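Local coordinates for odorant binding protein OBP69a (Ceratitis capitata, PDB 6HHE) that probably binds and carries small odorant molecules, as secreted insect odorant-binding proteins of its family generally do, at residues 38-52 with 96-108. Residues are numbered along the deposited sequence; the frame is centred on the assembly and turned at random.
Sequences MPNNQRLKCFIHCVL and GCETAFLTTECYI
The ammonium NZ of Lys-45 is gripped by two oxygens: Glu-98 OE2, a salt bridge of 2.8 Å received on the syn lone pair, and OE1 of its own helical neighbour Gln-42 at 2.9 Å. Gln-42 closes the ring of polar groups by sending NE2 to Glu-98 OE1, 3.0 Å away and nearly straight at 163°, so both carboxylate oxygens are held. Beyond CG the lysine chain runs extended, which lays its methylenes over Phe-101; CE sits above the ring centre, 4.0 Å from the centroid. Met-38 covers the opposite face, its chain bent at chi3 (-70°) to bring CE within 3.5 Å of Phe-101 CE1, near the rim. A methionine in place of Lys-45 would probably leave the Glu-98 carboxylate without its countercharge and Gln-42 OE1 without this donor. Farther along, Ala-100 CB lies 3.5 Å from His-49 CA, a small side chain consistent with the close approach of segments 42-52 and 96-108, whose axes come within 7.6 Å and cross at 85°. Beside this close crossing, Cys-46 SG and Cys-97 SG form a disulfide, one of three, alongside Cys-18–Cys-50 and Cys-88–Cys-106, in the interlocked pattern that pins together the all-helical fold of classic insect odorant-binding proteins.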
loop_
_atom_site.group_PDB
_atom_site.type_symbol
_atom_site.label_atom_id
_atom_site.label_comp_id
_atom_site.label_asym_id
_atom_site.label_seq_id
_atom_site.Cartn_x
_atom_site.Cartn_y
_atom_site.Cartn_z
ATOM N N MET A 38 -1.355 11.043 4.369
ATOM C CA MET A 38 -2.238 9.965 4.899
ATOM C C MET A 38 -2.518 10.187 6.377
ATOM O O MET A 38 -1.573 10.355 7.174
ATOM C CB MET A 38 -1.654 8.565 4.803
ATOM C CG MET A 38 -1.296 8.133 3.408
ATOM S SD MET A 38 -1.010 6.362 3.387
ATOM C CE MET A 38 0.488 6.219 4.280
ATOM N N PRO A 39 -3.770 10.193 6.792
ATOM C CA PRO A 39 -4.046 10.379 8.215
ATOM C C PRO A 39 -3.626 9.147 9.009
ATOM O O PRO A 39 -3.734 7.987 8.551
ATOM C CB PRO A 39 -5.557 10.629 8.246
ATOM C CG PRO A 39 -6.077 9.876 7.043
ATOM C CD PRO A 39 -5.006 10.130 5.992
ATOM N N ASN A 40 -3.132 9.392 10.229
ATOM C CA ASN A 40 -2.637 8.325 11.101
ATOM C C ASN A 40 -3.780 7.631 11.830
ATOM O O ASN A 40 -3.922 7.712 13.047
ATOM C CB ASN A 40 -1.656 8.906 12.110
ATOM C CG ASN A 40 -0.257 8.937 11.572
ATOM O OD1 ASN A 40 0.105 9.842 10.840
ATOM N ND2 ASN A 40 0.535 7.929 11.920
ATOM N N ASN A 41 -4.675 7.033 11.061
ATOM C CA ASN A 41 -5.819 6.344 11.627
ATOM C C ASN A 41 -5.562 4.864 11.450
ATOM O O ASN A 41 -5.156 4.396 10.344
ATOM C CB ASN A 41 -7.122 6.773 10.945
ATOM C CG ASN A 41 -7.518 8.214 11.271
ATOM O OD1 ASN A 41 -7.172 9.169 10.557
ATOM N ND2 ASN A 41 -8.278 8.365 12.344
ATOM N N GLN A 42 -5.769 4.113 12.518
ATOM C CA GLN A 42 -5.446 2.692 12.471
ATOM C C GLN A 42 -6.221 1.940 11.418
ATOM O O GLN A 42 -5.647 1.062 10.793
ATOM C CB GLN A 42 -5.740 2.023 13.816
ATOM C CG GLN A 42 -4.918 2.618 14.967
ATOM C CD GLN A 42 -3.421 2.555 14.697
ATOM O OE1 GLN A 42 -2.780 3.584 14.592
ATOM N NE2 GLN A 42 -2.859 1.350 14.603
ATOM N N ARG A 43 -7.479 2.319 11.140
ATOM C CA ARG A 43 -8.205 1.564 10.115
ATOM C C ARG A 43 -7.595 1.751 8.729
ATOM O O ARG A 43 -7.583 0.809 7.947
ATOM C CB ARG A 43 -9.677 1.951 10.060
ATOM C CG ARG A 43 -10.435 1.480 11.250
ATOM C CD ARG A 43 -11.780 2.188 11.380
ATOM N NE ARG A 43 -11.653 3.607 11.662
ATOM C CZ ARG A 43 -12.228 4.568 10.927
ATOM N NH1 ARG A 43 -12.945 4.280 9.847
ATOM N NH2 ARG A 43 -12.023 5.846 11.275
ATOM N N LEU A 44 -7.020 2.930 8.441
ATOM C CA LEU A 44 -6.336 3.119 7.165
ATOM C C LEU A 44 -5.051 2.311 7.128
ATOM O O LEU A 44 -4.745 1.687 6.109
ATOM C CB LEU A 44 -6.095 4.582 6.934
ATOM C CG LEU A 44 -5.375 4.933 5.621
ATOM C CD1 LEU A 44 -6.147 4.435 4.399
ATOM C CD2 LEU A 44 -5.188 6.441 5.496
ATOM N N LYS A 45 -4.291 2.294 8.233
ATOM C CA LYS A 45 -3.076 1.489 8.282
ATOM C C LYS A 45 -3.413 0.032 8.004
ATOM O O LYS A 45 -2.708 -0.654 7.246
ATOM C CB LYS A 45 -2.410 1.618 9.668
ATOM C CG LYS A 45 -2.085 3.045 10.079
ATOM C CD LYS A 45 -1.231 3.029 11.354
ATOM C CE LYS A 45 -1.022 4.441 11.725
ATOM N NZ LYS A 45 -0.437 4.420 13.124
ATOM N N CYS A 46 -4.484 -0.455 8.604
ATOM C CA CYS A 46 -4.817 -1.859 8.432
ATOM C C CYS A 46 -5.390 -2.151 7.058
ATOM O O CYS A 46 -5.164 -3.255 6.556
ATOM C CB CYS A 46 -5.770 -2.312 9.502
ATOM S SG CYS A 46 -4.982 -2.405 11.134
ATOM N N PHE A 47 -6.115 -1.213 6.453
ATOM C CA PHE A 47 -6.494 -1.374 5.048
ATOM C C PHE A 47 -5.269 -1.559 4.178
ATOM O O PHE A 47 -5.252 -2.408 3.285
ATOM C CB PHE A 47 -7.306 -0.164 4.587
ATOM C CG PHE A 47 -7.591 -0.166 3.129
ATOM C CD1 PHE A 47 -8.648 -0.918 2.638
ATOM C CD2 PHE A 47 -6.808 0.574 2.257
ATOM C CE1 PHE A 47 -8.874 -0.942 1.250
ATOM C CE2 PHE A 47 -7.014 0.547 0.861
ATOM C CZ PHE A 47 -8.076 -0.214 0.379
ATOM N N ILE A 48 -4.257 -0.699 4.353
ATOM C CA ILE A 48 -3.054 -0.796 3.535
ATOM C C ILE A 48 -2.377 -2.139 3.764
ATOM O O ILE A 48 -2.012 -2.829 2.800
ATOM C CB ILE A 48 -2.109 0.387 3.845
ATOM C CG1 ILE A 48 -2.802 1.689 3.496
ATOM C CG2 ILE A 48 -0.830 0.220 3.049
ATOM C CD1 ILE A 48 -2.023 2.902 3.873
ATOM N N HIS A 49 -2.297 -2.588 5.023
ATOM C CA HIS A 49 -1.758 -3.918 5.271
ATOM C C HIS A 49 -2.571 -4.996 4.564
ATOM O O HIS A 49 -1.997 -5.913 3.973
ATOM C CB HIS A 49 -1.708 -4.197 6.770
ATOM C CG HIS A 49 -1.238 -5.566 7.089
ATOM N ND1 HIS A 49 -2.103 -6.633 7.217
ATOM C CD2 HIS A 49 0.010 -6.063 7.236
ATOM C CE1 HIS A 49 -1.401 -7.732 7.443
ATOM N NE2 HIS A 49 -0.121 -7.411 7.485
ATOM N N CYS A 50 -3.897 -4.875 4.600
ATOM C CA CYS A 50 -4.805 -5.853 3.981
ATOM C C CYS A 50 -4.519 -5.974 2.499
ATOM O O CYS A 50 -4.456 -7.096 1.964
ATOM C CB CYS A 50 -6.242 -5.386 4.243
ATOM S SG CYS A 50 -7.539 -6.593 3.610
ATOM N N VAL A 51 -4.356 -4.837 1.825
ATOM C CA VAL A 51 -4.090 -4.840 0.392
ATOM C C VAL A 51 -2.757 -5.510 0.111
ATOM O O VAL A 51 -2.678 -6.409 -0.736
ATOM C CB VAL A 51 -4.148 -3.419 -0.165
ATOM C CG1 VAL A 51 -3.643 -3.365 -1.630
ATOM C CG2 VAL A 51 -5.573 -2.850 -0.043
ATOM N N LEU A 52 -1.701 -5.120 0.826
ATOM C CA LEU A 52 -0.392 -5.745 0.624
ATOM C C LEU A 52 -0.452 -7.246 0.852
ATOM O O LEU A 52 0.179 -8.030 0.121
ATOM C CB LEU A 52 0.649 -5.126 1.563
ATOM C CG LEU A 52 0.988 -3.690 1.247
ATOM C CD1 LEU A 52 1.980 -3.203 2.306
ATOM C CD2 LEU A 52 1.605 -3.479 -0.140
ATOM N N GLY A 96 1.978 -5.355 11.901
ATOM C CA GLY A 96 1.873 -5.377 10.452
ATOM C C GLY A 96 1.251 -4.113 9.892
ATOM O O GLY A 96 1.681 -3.620 8.835
ATOM N N CYS A 97 0.219 -3.591 10.562
ATOM C CA CYS A 97 -0.442 -2.399 10.053
ATOM C C CYS A 97 0.497 -1.209 10.110
ATOM O O CYS A 97 0.556 -0.442 9.145
ATOM C CB CYS A 97 -1.743 -2.066 10.798
ATOM S SG CYS A 97 -3.114 -3.351 10.823
ATOM N N GLU A 98 1.258 -1.048 11.202
ATOM C CA GLU A 98 2.228 0.051 11.274
ATOM C C GLU A 98 3.313 -0.102 10.209
ATOM O O GLU A 98 3.684 0.877 9.547
ATOM C CB GLU A 98 2.910 0.129 12.640
ATOM C CG GLU A 98 1.983 0.191 13.825
ATOM C CD GLU A 98 1.149 1.446 13.870
ATOM O OE1 GLU A 98 0.119 1.441 14.593
ATOM O OE2 GLU A 98 1.514 2.445 13.206
ATOM N N THR A 99 3.859 -1.312 10.029
ATOM C CA THR A 99 4.840 -1.534 8.964
ATOM C C THR A 99 4.264 -1.190 7.598
ATOM O O THR A 99 4.931 -0.530 6.788
ATOM C CB THR A 99 5.328 -2.979 8.952
ATOM O OG1 THR A 99 5.934 -3.273 10.216
ATOM C CG2 THR A 99 6.360 -3.189 7.879
ATOM N N ALA A 100 3.037 -1.644 7.302
ATOM C CA ALA A 100 2.461 -1.311 5.998
ATOM C C ALA A 100 2.371 0.198 5.816
ATOM O O ALA A 100 2.672 0.721 4.727
ATOM C CB ALA A 100 1.070 -1.929 5.859
ATOM N N PHE A 101 1.969 0.910 6.871
ATOM C CA PHE A 101 1.785 2.357 6.796
ATOM C C PHE A 101 3.102 3.067 6.604
ATOM O O PHE A 101 3.223 3.919 5.703
ATOM C CB PHE A 101 1.114 2.853 8.073
ATOM C CG PHE A 101 0.698 4.304 8.048
ATOM C CD1 PHE A 101 -0.481 4.681 7.427
ATOM C CD2 PHE A 101 1.447 5.252 8.705
ATOM C CE1 PHE A 101 -0.926 6.028 7.487
ATOM C CE2 PHE A 101 1.040 6.590 8.728
ATOM C CZ PHE A 101 -0.126 6.961 8.109
ATOM N N LEU A 102 4.093 2.746 7.446
ATOM C CA LEU A 102 5.407 3.395 7.338
ATOM C C LEU A 102 6.059 3.104 5.991
ATOM O O LEU A 102 6.687 3.996 5.395
ATOM C CB LEU A 102 6.304 2.916 8.479
ATOM C CG LEU A 102 5.845 3.354 9.866
ATOM C CD1 LEU A 102 6.664 2.560 10.878
ATOM C CD2 LEU A 102 6.005 4.851 10.034
ATOM N N THR A 103 5.941 1.854 5.507
ATOM C CA THR A 103 6.532 1.519 4.219
ATOM C C THR A 103 5.833 2.291 3.115
ATOM O O THR A 103 6.494 2.830 2.216
ATOM C CB THR A 103 6.473 0.006 3.986
ATOM O OG1 THR A 103 7.164 -0.642 5.081
ATOM C CG2 THR A 103 7.166 -0.380 2.688
ATOM N N THR A 104 4.500 2.441 3.209
ATOM C CA THR A 104 3.769 3.163 2.170
ATOM C C THR A 104 4.064 4.661 2.225
ATOM O O THR A 104 4.118 5.300 1.158
ATOM C CB THR A 104 2.269 2.879 2.292
ATOM O OG1 THR A 104 2.051 1.494 2.039
ATOM C CG2 THR A 104 1.490 3.684 1.274
ATOM N N GLU A 105 4.318 5.193 3.427
ATOM C CA GLU A 105 4.764 6.580 3.519
ATOM C C GLU A 105 6.053 6.760 2.748
ATOM O O GLU A 105 6.230 7.774 2.037
ATOM C CB GLU A 105 4.965 6.997 4.973
ATOM C CG GLU A 105 3.669 7.317 5.648
ATOM C CD GLU A 105 3.869 7.848 7.041
ATOM O OE1 GLU A 105 4.623 7.218 7.817
ATOM O OE2 GLU A 105 3.289 8.909 7.344
ATOM N N CYS A 106 6.974 5.792 2.859
ATOM C CA CYS A 106 8.214 5.853 2.091
ATOM C C CYS A 106 7.927 5.763 0.585
ATOM O O CYS A 106 8.498 6.524 -0.218
ATOM C CB CYS A 106 9.141 4.758 2.575
ATOM S SG CYS A 106 10.723 4.764 1.660
ATOM N N TYR A 107 7.033 4.861 0.172
ATOM C CA TYR A 107 6.675 4.775 -1.254
ATOM C C TYR A 107 6.142 6.089 -1.788
ATOM O O TYR A 107 6.474 6.477 -2.916
ATOM C CB TYR A 107 5.614 3.703 -1.474
ATOM C CG TYR A 107 6.008 2.279 -1.221
ATOM C CD1 TYR A 107 7.346 1.836 -1.214
ATOM C CD2 TYR A 107 5.001 1.347 -1.047
ATOM C CE1 TYR A 107 7.628 0.483 -1.030
ATOM C CE2 TYR A 107 5.285 -0.020 -0.814
ATOM C CZ TYR A 107 6.593 -0.424 -0.838
ATOM O OH TYR A 107 6.788 -1.774 -0.611
ATOM N N ILE A 108 5.320 6.790 -1.000
ATOM C CA ILE A 108 4.694 8.034 -1.451
ATOM C C ILE A 108 5.752 9.106 -1.640
ATOM O O ILE A 108 5.693 9.889 -2.612
ATOM C CB ILE A 108 3.649 8.432 -0.413
ATOM C CG1 ILE A 108 2.400 7.550 -0.533
ATOM C CG2 ILE A 108 3.278 9.943 -0.569
ATOM C CD1 ILE A 108 1.476 7.610 0.706
#